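Local coordinates for conserved hypothetical secreted protein (Helicobacter pylori, PDB 4RNZ), which probably works as a zinc-dependent M23-family metallopeptidase acting on peptidoglycan, and takes part in determining the cell shape of the bacterium, at residues Leu35-Tyr46 with Ala58-Ile68; Met243-Val253 with Val263-Leu274. All coordinates share one frame; numbering follows the deposited sequence.

Contact 1: Leu35-Tyr46 with Ala58-Ile68; sequences LSAEIQSNVTYY and ALIPISQDLQI
Ile39 packs on Ile60, Ile62 and Ile68, and this cluster is the tight part of the contact. Its CG2 meets Ile60 CG2 at 3.8 Å. CG1 touches both Ile60 CG2 and Ile62 CG2, the latter at 3.9 Å. The CD1 end reaches Ile68 CD1, and these two side chains cross at about a right angle. In Ile62, CG1 sits between the backbone N and the carbonyl carbon (chi1 53°). This leaves CG2 for Ile39, while CD1 meets Leu35 CG at 3.9 Å.

At the other end the segments become neighbouring antiparallel strands. Tyr46 and Leu59 form a hydrogen-bonded pair. Tyr46 N gives to Leu59 O at 2.9 Å, and Leu59 N gives to Tyr46 O at 2.8 Å. The two side chains share one face of the sheet. The Tyr45 side chain instead runs beside that of Ile60, pointing the same way. Pro61 has no N-H to offer the next strand, and its CG lies 3.3 Å from Thr44 O.

Between these ends the packing is looser. Residues Gln40 to Val43 make a type II turn, whose exposed Ser41 and Asn42 make no contact with segment 58-68. A water bridges the backbones here. It donates to Glu38 O and to Pro61 O, 2.9 Å from the latter, and accepts from Gln40 N. Nearby, Val43 CG2 touches Pro61 CD at 4.3 Å.

Residues 35-36 lie on helix 30-36. Strands 44-49, 55-61 and 66-73 are part of the five-stranded antiparallel sheet of the Csd3 N-terminal region. Strand 44-49 lies between strands 2-5 and 55-61. Helix 11-17 covers Ile39 and Ile60 through Leu11 and Phe14, and strand 76-83 meets Ile62 and Ile68 through Phe81.

Contact 2: Met243-Val253 with Val263-Leu274; sequences MGVKAGYGKVV and VYAHMSAFANGL
The beta hairpin beside the zinc site of the M23 peptidase region pairs Val253 with Tyr264. Val253 N gives to Tyr264 O at 3.1 Å. Tyr264 N returns a bond of 2.9 Å to Val253 O. The donor of this second bond lies almost in line with the C=O bond. The same oxygen lies at the edge of the Tyr264 ring, in its plane.

Val253 also carries the apolar packing on this side of the hairpin. With CG2 anti to the carbonyl carbon, that methyl meets Met267 CE and Phe270 CD1, each at 3.6 Å. Several groups pack round the Phe270 ring. Met243 puts CG over the centre of one face, 4.1 Å from the centroid and 8° off the normal, a CH-pi contact. Its SD stands farther out above the face in a Met-aromatic contact. Val252 N lies at the ring edge, in plane. Lys251 brings CB to 3.5 Å from Phe270 CZ, then runs on extended, so NZ reaches Ser268 O at 3.1 Å, from above the carbonyl plane.

Tyr249 and Gly250 both face Lys246, a classic beta bulge next to the hairpin in this antiparallel M23 fold. At the bulge the Tyr249 ring lies against Ala265 CB, with Tyr249 CD1 3.5 Å from that methyl. Val252 CG2 and Val263 CG1 pack nearby.

The chain then kinks at His266, whose N makes a weak, bent bond to Tyr249 O. Met267 N gives a straight bond to Lys251 O, 173° at the hydrogen, although the donor is tilted from the carbonyl plane. The His266 ring is held at both nitrogens: ND1 bonds to Thr292 O and NE2 to Glu34, a zinc ligand. The ring also meets that of His299 and touches His301, another zinc ligand.

Overall arrangement
Contacts 1 and 2 belong to different regions of the chain, and their centres lie about 21 Å apart. They still touch. Glu38 OE1 and Tyr249 OH are 2.5 Å apart, a probable hydrogen bond, and Ala37 CB packs on Ala247 O at 3.3 Å. Glu38 also forms a salt bridge with Arg261. The zinc ion is nearer contact 2: about 5 Å from the His266 side chain against about 8 Å from that of Leu35. Its ligands are Glu34, His219, Asp223 and His301. Glu34 comes from the helix that leads into contact 1. Its place in the metal site is consistent with a latent enzyme whose N-terminal region blocks the site.

Contact 1: Leu35-Tyr46 with Ala58-Ile68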
loop_
_atom_site.group_PDB
_atom_site.type_symbol
_atom_site.label_atom_id
_atom_site.label_comp_id
_atom_site.label_asym_id
_atom_site.label_seq_id
_atom_site.Cartn_x
_atom_site.Cartn_y
_atom_site.Cartn_z
ATOM N N LEU A 35 6.300 -14.386 -3.740
ATOM C CA LEU A 35 5.656 -13.925 -2.510
ATOM C C LEU A 35 6.730 -13.501 -1.483
ATOM O O LEU A 35 6.671 -12.402 -0.893
ATOM C CB LEU A 35 4.758 -15.056 -1.991
ATOM C CG LEU A 35 3.327 -14.871 -1.528
ATOM C CD1 LEU A 35 2.512 -13.947 -2.423
ATOM C CD2 LEU A 35 2.679 -16.245 -1.421
ATOM N N SER A 36 7.757 -14.343 -1.344
ATOM C CA SER A 36 8.845 -14.106 -0.420
ATOM C C SER A 36 9.723 -12.925 -0.760
ATOM O O SER A 36 10.426 -12.440 0.099
ATOM C CB SER A 36 9.726 -15.354 -0.320
ATOM O OG SER A 36 10.595 -15.468 -1.441
ATOM N N ALA A 37 9.701 -12.457 -2.004
ATOM C CA ALA A 37 10.517 -11.312 -2.398
ATOM C C ALA A 37 9.966 -9.978 -1.898
ATOM O O ALA A 37 10.618 -8.958 -2.063
ATOM C CB ALA A 37 10.664 -11.267 -3.925
ATOM N N GLU A 38 8.781 -9.967 -1.303
ATOM C CA GLU A 38 8.170 -8.694 -0.888
ATOM C C GLU A 38 8.301 -8.352 0.595
ATOM O O GLU A 38 7.490 -7.600 1.137
ATOM C CB GLU A 38 6.696 -8.631 -1.321
ATOM C CG GLU A 38 6.501 -8.196 -2.771
ATOM C CD GLU A 38 7.132 -6.824 -3.115
ATOM O OE1 GLU A 38 7.626 -6.646 -4.254
ATOM O OE2 GLU A 38 7.132 -5.903 -2.268
ATOM N N ILE A 39 9.343 -8.857 1.241
ATOM C CA ILE A 39 9.649 -8.447 2.600
ATOM C C ILE A 39 10.249 -7.052 2.491
ATOM O O ILE A 39 11.317 -6.872 1.915
ATOM C CB ILE A 39 10.668 -9.383 3.278
ATOM C CG1 ILE A 39 10.151 -10.823 3.343
ATOM C CG2 ILE A 39 10.985 -8.883 4.677
ATOM C CD1 ILE A 39 11.208 -11.794 3.822
ATOM N N GLN A 40 9.569 -6.054 3.024
ATOM C CA GLN A 40 10.071 -4.686 2.896
ATOM C C GLN A 40 10.998 -4.307 4.029
ATOM O O GLN A 40 10.815 -4.717 5.185
ATOM C CB GLN A 40 8.902 -3.700 2.783
ATOM C CG GLN A 40 8.084 -3.929 1.519
ATOM C CD GLN A 40 8.951 -3.890 0.256
ATOM O OE1 GLN A 40 9.695 -2.929 0.032
ATOM N NE2 GLN A 40 8.864 -4.933 -0.569
ATOM N N SER A 41 11.994 -3.492 3.719
ATOM C CA SER A 41 12.855 -3.002 4.769
ATOM C C SER A 41 12.001 -2.173 5.730
ATOM O O SER A 41 10.955 -1.633 5.370
ATOM C CB SER A 41 14.040 -2.205 4.212
ATOM O OG SER A 41 13.625 -0.949 3.746
ATOM N N ASN A 42 12.416 -2.114 6.979
ATOM C CA ASN A 42 11.623 -1.435 7.994
ATOM C C ASN A 42 10.316 -2.058 8.453
ATOM O O ASN A 42 9.693 -1.513 9.352
ATOM C CB ASN A 42 11.351 0.019 7.600
ATOM C CG ASN A 42 12.437 0.927 8.071
ATOM O OD1 ASN A 42 13.529 0.947 7.499
ATOM N ND2 ASN A 42 12.168 1.659 9.146
ATOM N N VAL A 43 9.885 -3.182 7.887
ATOM C CA VAL A 43 8.751 -3.877 8.497
ATOM C C VAL A 43 9.143 -4.427 9.864
ATOM O O VAL A 43 10.287 -4.828 10.075
ATOM C CB VAL A 43 8.210 -5.038 7.654
ATOM C CG1 VAL A 43 7.760 -4.514 6.300
ATOM C CG2 VAL A 43 9.213 -6.189 7.546
ATOM N N THR A 44 8.183 -4.447 10.773
ATOM C CA THR A 44 8.402 -5.013 12.083
ATOM C C THR A 44 8.130 -6.522 11.989
ATOM O O THR A 44 7.119 -6.937 11.446
ATOM C CB THR A 44 7.472 -4.371 13.113
ATOM O OG1 THR A 44 7.936 -3.058 13.365
ATOM C CG2 THR A 44 7.445 -5.164 14.458
ATOM N N TYR A 45 9.047 -7.328 12.502
ATOM C CA TYR A 45 8.877 -8.766 12.469
ATOM C C TYR A 45 9.135 -9.312 13.861
ATOM O O TYR A 45 9.587 -8.577 14.754
ATOM C CB TYR A 45 9.783 -9.435 11.421
ATOM C CG TYR A 45 11.274 -9.380 11.700
ATOM C CD1 TYR A 45 11.990 -8.173 11.606
ATOM C CD2 TYR A 45 11.985 -10.543 12.015
ATOM C CE1 TYR A 45 13.363 -8.127 11.858
ATOM C CE2 TYR A 45 13.357 -10.503 12.270
ATOM C CZ TYR A 45 14.034 -9.300 12.193
ATOM O OH TYR A 45 15.380 -9.268 12.430
ATOM N N TYR A 46 8.879 -10.601 14.021
ATOM C CA TYR A 46 8.911 -11.229 15.336
ATOM C C TYR A 46 9.697 -12.522 15.282
ATOM O O TYR A 46 9.553 -13.317 14.347
ATOM C CB TYR A 46 7.498 -11.494 15.850
ATOM C CG TYR A 46 6.627 -10.250 15.883
ATOM C CD1 TYR A 46 5.936 -9.840 14.746
ATOM C CD2 TYR A 46 6.524 -9.458 17.038
ATOM C CE1 TYR A 46 5.162 -8.688 14.756
ATOM C CE2 TYR A 46 5.735 -8.314 17.059
ATOM C CZ TYR A 46 5.056 -7.936 15.907
ATOM O OH TYR A 46 4.271 -6.807 15.872
ATOM N N ALA A 58 9.712 -17.533 13.559
ATOM C CA ALA A 58 9.707 -16.169 13.046
ATOM C C ALA A 58 8.403 -15.872 12.325
ATOM O O ALA A 58 7.838 -16.747 11.626
ATOM C CB ALA A 58 10.872 -15.949 12.118
ATOM N N LEU A 59 7.939 -14.628 12.503
ATOM C CA LEU A 59 6.774 -14.123 11.821
ATOM C C LEU A 59 7.220 -12.846 11.106
ATOM O O LEU A 59 7.619 -11.872 11.759
ATOM C CB LEU A 59 5.640 -13.840 12.794
ATOM C CG LEU A 59 5.053 -15.041 13.542
ATOM C CD1 LEU A 59 4.077 -14.546 14.597
ATOM C CD2 LEU A 59 4.369 -16.017 12.591
ATOM N N ILE A 60 7.184 -12.894 9.779
ATOM C CA ILE A 60 7.733 -11.853 8.917
ATOM C C ILE A 60 6.653 -11.412 7.922
ATOM O O ILE A 60 6.249 -12.180 7.047
ATOM C CB ILE A 60 8.962 -12.355 8.143
ATOM C CG1 ILE A 60 10.062 -12.844 9.111
ATOM C CG2 ILE A 60 9.519 -11.257 7.247
ATOM C CD1 ILE A 60 11.120 -13.717 8.424
ATOM N N PRO A 61 6.150 -10.181 8.068
ATOM C CA PRO A 61 5.033 -9.782 7.223
ATOM C C PRO A 61 5.481 -9.587 5.787
ATOM O O PRO A 61 6.560 -9.059 5.569
ATOM C CB PRO A 61 4.614 -8.427 7.803
ATOM C CG PRO A 61 5.277 -8.322 9.127
ATOM C CD PRO A 61 6.515 -9.140 9.036
ATOM N N ILE A 62 4.670 -10.034 4.836
ATOM C CA ILE A 62 4.896 -9.743 3.424
ATOM C C ILE A 62 3.824 -8.822 2.832
ATOM O O ILE A 62 3.992 -8.352 1.726
ATOM C CB ILE A 62 5.081 -10.998 2.550
ATOM C CG1 ILE A 62 3.957 -11.997 2.719
ATOM C CG2 ILE A 62 6.403 -11.698 2.868
ATOM C CD1 ILE A 62 4.178 -13.230 1.868
ATOM N N SER A 63 2.720 -8.605 3.545
ATOM C CA SER A 63 1.721 -7.611 3.157
ATOM C C SER A 63 1.036 -7.181 4.443
ATOM O O SER A 63 1.488 -7.541 5.535
ATOM C CB SER A 63 0.702 -8.199 2.176
ATOM O OG SER A 63 -0.168 -9.142 2.802
ATOM N N GLN A 64 -0.052 -6.433 4.331
ATOM C CA GLN A 64 -0.802 -6.022 5.514
ATOM C C GLN A 64 -1.606 -7.175 6.115
ATOM O O GLN A 64 -2.031 -7.104 7.268
ATOM C CB GLN A 64 -1.738 -4.850 5.204
ATOM C CG GLN A 64 -2.944 -5.229 4.358
ATOM C CD GLN A 64 -2.680 -5.144 2.862
ATOM O OE1 GLN A 64 -1.554 -5.354 2.388
ATOM N NE2 GLN A 64 -3.722 -4.845 2.110
ATOM N N ASP A 65 -1.838 -8.238 5.357
ATOM C CA ASP A 65 -2.552 -9.358 5.947
ATOM C C ASP A 65 -1.970 -10.737 5.710
ATOM O O ASP A 65 -2.617 -11.720 6.045
ATOM C CB ASP A 65 -4.020 -9.312 5.571
ATOM C CG ASP A 65 -4.228 -9.333 4.110
ATOM O OD1 ASP A 65 -3.513 -10.093 3.442
ATOM O OD2 ASP A 65 -5.101 -8.575 3.639
ATOM N N LEU A 66 -0.745 -10.809 5.198
ATOM C CA LEU A 66 -0.062 -12.088 5.008
ATOM C C LEU A 66 1.363 -12.026 5.549
ATOM O O LEU A 66 2.075 -11.009 5.399
ATOM C CB LEU A 66 -0.011 -12.455 3.523
ATOM C CG LEU A 66 0.363 -13.897 3.203
ATOM C CD1 LEU A 66 -0.770 -14.849 3.562
ATOM C CD2 LEU A 66 0.708 -14.022 1.717
ATOM N N GLN A 67 1.786 -13.125 6.167
ATOM C CA GLN A 67 3.124 -13.206 6.744
ATOM C C GLN A 67 3.759 -14.566 6.534
ATOM O O GLN A 67 3.092 -15.573 6.397
ATOM C CB GLN A 67 3.118 -12.884 8.257
ATOM C CG GLN A 67 2.383 -13.871 9.153
ATOM C CD GLN A 67 2.121 -13.337 10.572
ATOM O OE1 GLN A 67 2.928 -12.612 11.147
ATOM N NE2 GLN A 67 0.986 -13.709 11.134
ATOM N N ILE A 68 5.082 -14.575 6.529
ATOM C CA ILE A 68 5.822 -15.815 6.510
ATOM C C ILE A 68 5.923 -16.297 7.947
ATOM O O ILE A 68 6.350 -15.543 8.815
ATOM C CB ILE A 68 7.248 -15.578 6.002
ATOM C CG1 ILE A 68 7.214 -15.295 4.505
ATOM C CG2 ILE A 68 8.163 -16.768 6.310
ATOM C CD1 ILE A 68 8.540 -14.776 3.981
HETATM O O HOH W 1 6.855 -6.640 3.935
#

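Contact 2: Met243-Val253 with Val263-Leu274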
loop_
_atom_site.group_PDB
_atom_site.type_symbol
_atom_site.label_atom_id
_atom_site.label_comp_id
_atom_site.label_asym_id
_atom_site.label_seq_id
_atom_site.Cartn_x
_atom_site.Cartn_y
_atom_site.Cartn_z
ATOM N N MET A 243 16.678 -0.982 -8.396
ATOM C CA MET A 243 16.953 -1.557 -9.661
ATOM C C MET A 243 18.098 -2.552 -9.450
ATOM O O MET A 243 19.211 -2.160 -9.114
ATOM C CB MET A 243 17.363 -0.430 -10.572
ATOM C CG MET A 243 17.747 -0.877 -11.935
ATOM S SD MET A 243 18.179 0.587 -12.855
ATOM C CE MET A 243 19.078 -0.240 -14.148
ATOM N N GLY A 244 17.823 -3.837 -9.601
ATOM C CA GLY A 244 18.851 -4.844 -9.396
ATOM C C GLY A 244 18.205 -6.195 -9.259
ATOM O O GLY A 244 17.134 -6.416 -9.821
ATOM N N VAL A 245 18.831 -7.096 -8.501
ATOM C CA VAL A 245 18.337 -8.456 -8.395
ATOM C C VAL A 245 17.709 -8.646 -7.023
ATOM O O VAL A 245 18.283 -8.214 -6.026
ATOM C CB VAL A 245 19.474 -9.478 -8.593
ATOM C CG1 VAL A 245 18.949 -10.900 -8.471
ATOM C CG2 VAL A 245 20.149 -9.271 -9.941
ATOM N N LYS A 246 16.541 -9.286 -6.976
ATOM C CA LYS A 246 15.923 -9.711 -5.714
ATOM C C LYS A 246 15.540 -11.168 -5.827
ATOM O O LYS A 246 14.824 -11.565 -6.761
ATOM C CB LYS A 246 14.691 -8.858 -5.378
ATOM C CG LYS A 246 15.066 -7.483 -4.858
ATOM C CD LYS A 246 13.902 -6.728 -4.227
ATOM C CE LYS A 246 14.419 -5.463 -3.551
ATOM N NZ LYS A 246 13.357 -4.509 -3.124
ATOM N N ALA A 247 16.015 -11.989 -4.888
ATOM C CA ALA A 247 15.715 -13.397 -4.940
ATOM C C ALA A 247 14.214 -13.545 -5.084
ATOM O O ALA A 247 13.476 -12.940 -4.321
ATOM C CB ALA A 247 16.188 -14.087 -3.668
ATOM N N GLY A 248 13.770 -14.329 -6.064
ATOM C CA GLY A 248 12.349 -14.584 -6.278
ATOM C C GLY A 248 11.783 -13.693 -7.385
ATOM O O GLY A 248 10.826 -14.064 -8.049
ATOM N N TYR A 249 12.393 -12.534 -7.589
ATOM C CA TYR A 249 12.010 -11.643 -8.682
ATOM C C TYR A 249 13.028 -11.632 -9.817
ATOM O O TYR A 249 12.722 -11.147 -10.913
ATOM C CB TYR A 249 11.896 -10.223 -8.173
ATOM C CG TYR A 249 10.607 -9.817 -7.518
ATOM C CD1 TYR A 249 9.400 -10.438 -7.817
ATOM C CD2 TYR A 249 10.591 -8.731 -6.654
ATOM C CE1 TYR A 249 8.219 -10.022 -7.234
ATOM C CE2 TYR A 249 9.424 -8.307 -6.064
ATOM C CZ TYR A 249 8.232 -8.958 -6.365
ATOM O OH TYR A 249 7.053 -8.552 -5.798
ATOM N N GLY A 250 14.238 -12.125 -9.568
ATOM C CA GLY A 250 15.326 -11.934 -10.508
ATOM C C GLY A 250 15.655 -10.462 -10.650
ATOM O O GLY A 250 15.686 -9.731 -9.648
ATOM N N LYS A 251 15.887 -10.006 -11.884
ATOM C CA LYS A 251 16.105 -8.576 -12.128
ATOM C C LYS A 251 14.788 -7.817 -12.058
ATOM O O LYS A 251 13.797 -8.219 -12.671
ATOM C CB LYS A 251 16.771 -8.313 -13.488
ATOM C CG LYS A 251 18.238 -8.702 -13.524
ATOM C CD LYS A 251 18.894 -8.423 -14.860
ATOM C CE LYS A 251 20.097 -9.320 -15.066
ATOM N NZ LYS A 251 20.721 -8.987 -16.369
ATOM N N VAL A 252 14.804 -6.707 -11.344
ATOM C CA VAL A 252 13.600 -5.960 -11.080
ATOM C C VAL A 252 13.879 -4.452 -11.016
ATOM O O VAL A 252 14.947 -3.990 -10.590
ATOM C CB VAL A 252 12.914 -6.502 -9.799
ATOM C CG1 VAL A 252 13.890 -6.530 -8.634
ATOM C CG2 VAL A 252 11.695 -5.672 -9.437
ATOM N N VAL A 253 12.919 -3.683 -11.496
ATOM C CA VAL A 253 12.936 -2.233 -11.383
ATOM C C VAL A 253 11.704 -1.853 -10.595
ATOM O O VAL A 253 10.619 -2.409 -10.817
ATOM C CB VAL A 253 12.820 -1.561 -12.775
ATOM C CG1 VAL A 253 12.595 -0.051 -12.647
ATOM C CG2 VAL A 253 14.049 -1.865 -13.613
ATOM N N VAL A 263 6.279 -2.292 -9.614
ATOM C CA VAL A 263 7.337 -3.312 -9.640
ATOM C C VAL A 263 7.301 -4.073 -10.958
ATOM O O VAL A 263 6.254 -4.541 -11.352
ATOM C CB VAL A 263 7.113 -4.294 -8.480
ATOM C CG1 VAL A 263 7.997 -5.537 -8.596
ATOM C CG2 VAL A 263 7.334 -3.577 -7.155
ATOM N N TYR A 264 8.450 -4.214 -11.605
ATOM C CA TYR A 264 8.573 -4.892 -12.890
ATOM C C TYR A 264 9.662 -5.932 -12.774
ATOM O O TYR A 264 10.835 -5.574 -12.795
ATOM C CB TYR A 264 9.006 -3.881 -13.945
ATOM C CG TYR A 264 8.074 -2.719 -14.095
ATOM C CD1 TYR A 264 8.150 -1.634 -13.242
ATOM C CD2 TYR A 264 7.126 -2.702 -15.102
ATOM C CE1 TYR A 264 7.281 -0.551 -13.378
ATOM C CE2 TYR A 264 6.265 -1.632 -15.251
ATOM C CZ TYR A 264 6.355 -0.553 -14.397
ATOM O OH TYR A 264 5.481 0.492 -14.541
ATOM N N ALA A 265 9.289 -7.206 -12.665
ATOM C CA ALA A 265 10.237 -8.253 -12.291
ATOM C C ALA A 265 10.390 -9.350 -13.341
ATOM O O ALA A 265 9.535 -9.540 -14.209
ATOM C CB ALA A 265 9.835 -8.876 -10.952
ATOM N N HIS A 266 11.488 -10.084 -13.170
ATOM C CA HIS A 266 11.946 -11.166 -14.013
ATOM C C HIS A 266 12.576 -10.673 -15.315
ATOM O O HIS A 266 12.491 -11.345 -16.323
ATOM C CB HIS A 266 10.829 -12.181 -14.297
ATOM C CG HIS A 266 10.227 -12.767 -13.059
ATOM N ND1 HIS A 266 10.938 -13.569 -12.196
ATOM C CD2 HIS A 266 8.987 -12.652 -12.528
ATOM C CE1 HIS A 266 10.162 -13.925 -11.190
ATOM N NE2 HIS A 266 8.977 -13.376 -11.366
ATOM N N MET A 267 13.221 -9.522 -15.287
ATOM C CA MET A 267 13.756 -8.947 -16.500
ATOM C C MET A 267 15.013 -9.708 -16.940
ATOM O O MET A 267 15.732 -10.252 -16.105
ATOM C CB MET A 267 14.103 -7.483 -16.289
ATOM C CG MET A 267 12.927 -6.595 -15.968
ATOM S SD MET A 267 13.403 -4.896 -16.254
ATOM C CE MET A 267 11.955 -4.145 -15.540
ATOM N N SER A 268 15.264 -9.749 -18.251
ATOM C CA SER A 268 16.526 -10.285 -18.774
ATOM C C SER A 268 17.556 -9.173 -18.808
ATOM O O SER A 268 18.750 -9.443 -18.753
ATOM C CB SER A 268 16.357 -10.936 -20.154
ATOM O OG SER A 268 15.738 -10.054 -21.073
ATOM N N ALA A 269 17.111 -7.920 -18.826
ATOM C CA ALA A 269 18.032 -6.782 -18.914
ATOM C C ALA A 269 17.323 -5.478 -18.596
ATOM O O ALA A 269 16.114 -5.346 -18.837
ATOM C CB ALA A 269 18.630 -6.706 -20.323
ATOM N N PHE A 270 18.079 -4.513 -18.084
ATOM C CA PHE A 270 17.589 -3.160 -17.848
ATOM C C PHE A 270 17.945 -2.305 -19.052
ATOM O O PHE A 270 18.911 -2.601 -19.746
ATOM C CB PHE A 270 18.251 -2.559 -16.607
ATOM C CG PHE A 270 18.141 -3.425 -15.380
ATOM C CD1 PHE A 270 16.895 -3.710 -14.828
ATOM C CD2 PHE A 270 19.285 -3.943 -14.767
ATOM C CE1 PHE A 270 16.784 -4.512 -13.701
ATOM C CE2 PHE A 270 19.186 -4.744 -13.639
ATOM C CZ PHE A 270 17.933 -5.023 -13.101
ATOM N N ALA A 271 17.191 -1.239 -19.287
ATOM C CA ALA A 271 17.513 -0.305 -20.367
ATOM C C ALA A 271 18.839 0.394 -20.060
ATOM O O ALA A 271 19.055 0.828 -18.941
ATOM C CB ALA A 271 16.421 0.746 -20.511
ATOM N N ASN A 272 19.686 0.538 -21.072
ATOM C CA ASN A 272 20.906 1.328 -20.952
ATOM C C ASN A 272 20.731 2.690 -20.278
ATOM O O ASN A 272 19.891 3.497 -20.675
ATOM C CB ASN A 272 21.536 1.546 -22.331
ATOM C CG ASN A 272 22.975 2.043 -22.232
ATOM O OD1 ASN A 272 23.228 3.235 -22.038
ATOM N ND2 ASN A 272 23.920 1.123 -22.342
ATOM N N GLY A 273 21.524 2.952 -19.247
ATOM C CA GLY A 273 21.508 4.258 -18.617
ATOM C C GLY A 273 20.428 4.450 -17.575
ATOM O O GLY A 273 20.409 5.474 -16.885
ATOM N N LEU A 274 19.530 3.481 -17.432
ATOM C CA LEU A 274 18.561 3.551 -16.353
ATOM C C LEU A 274 19.299 3.323 -15.027
ATOM O O LEU A 274 20.092 2.404 -14.934
ATOM C CB LEU A 274 17.500 2.465 -16.544
ATOM C CG LEU A 274 16.300 2.563 -15.609
ATOM C CD1 LEU A 274 15.464 3.786 -15.959
ATOM C CD2 LEU A 274 15.476 1.283 -15.681
#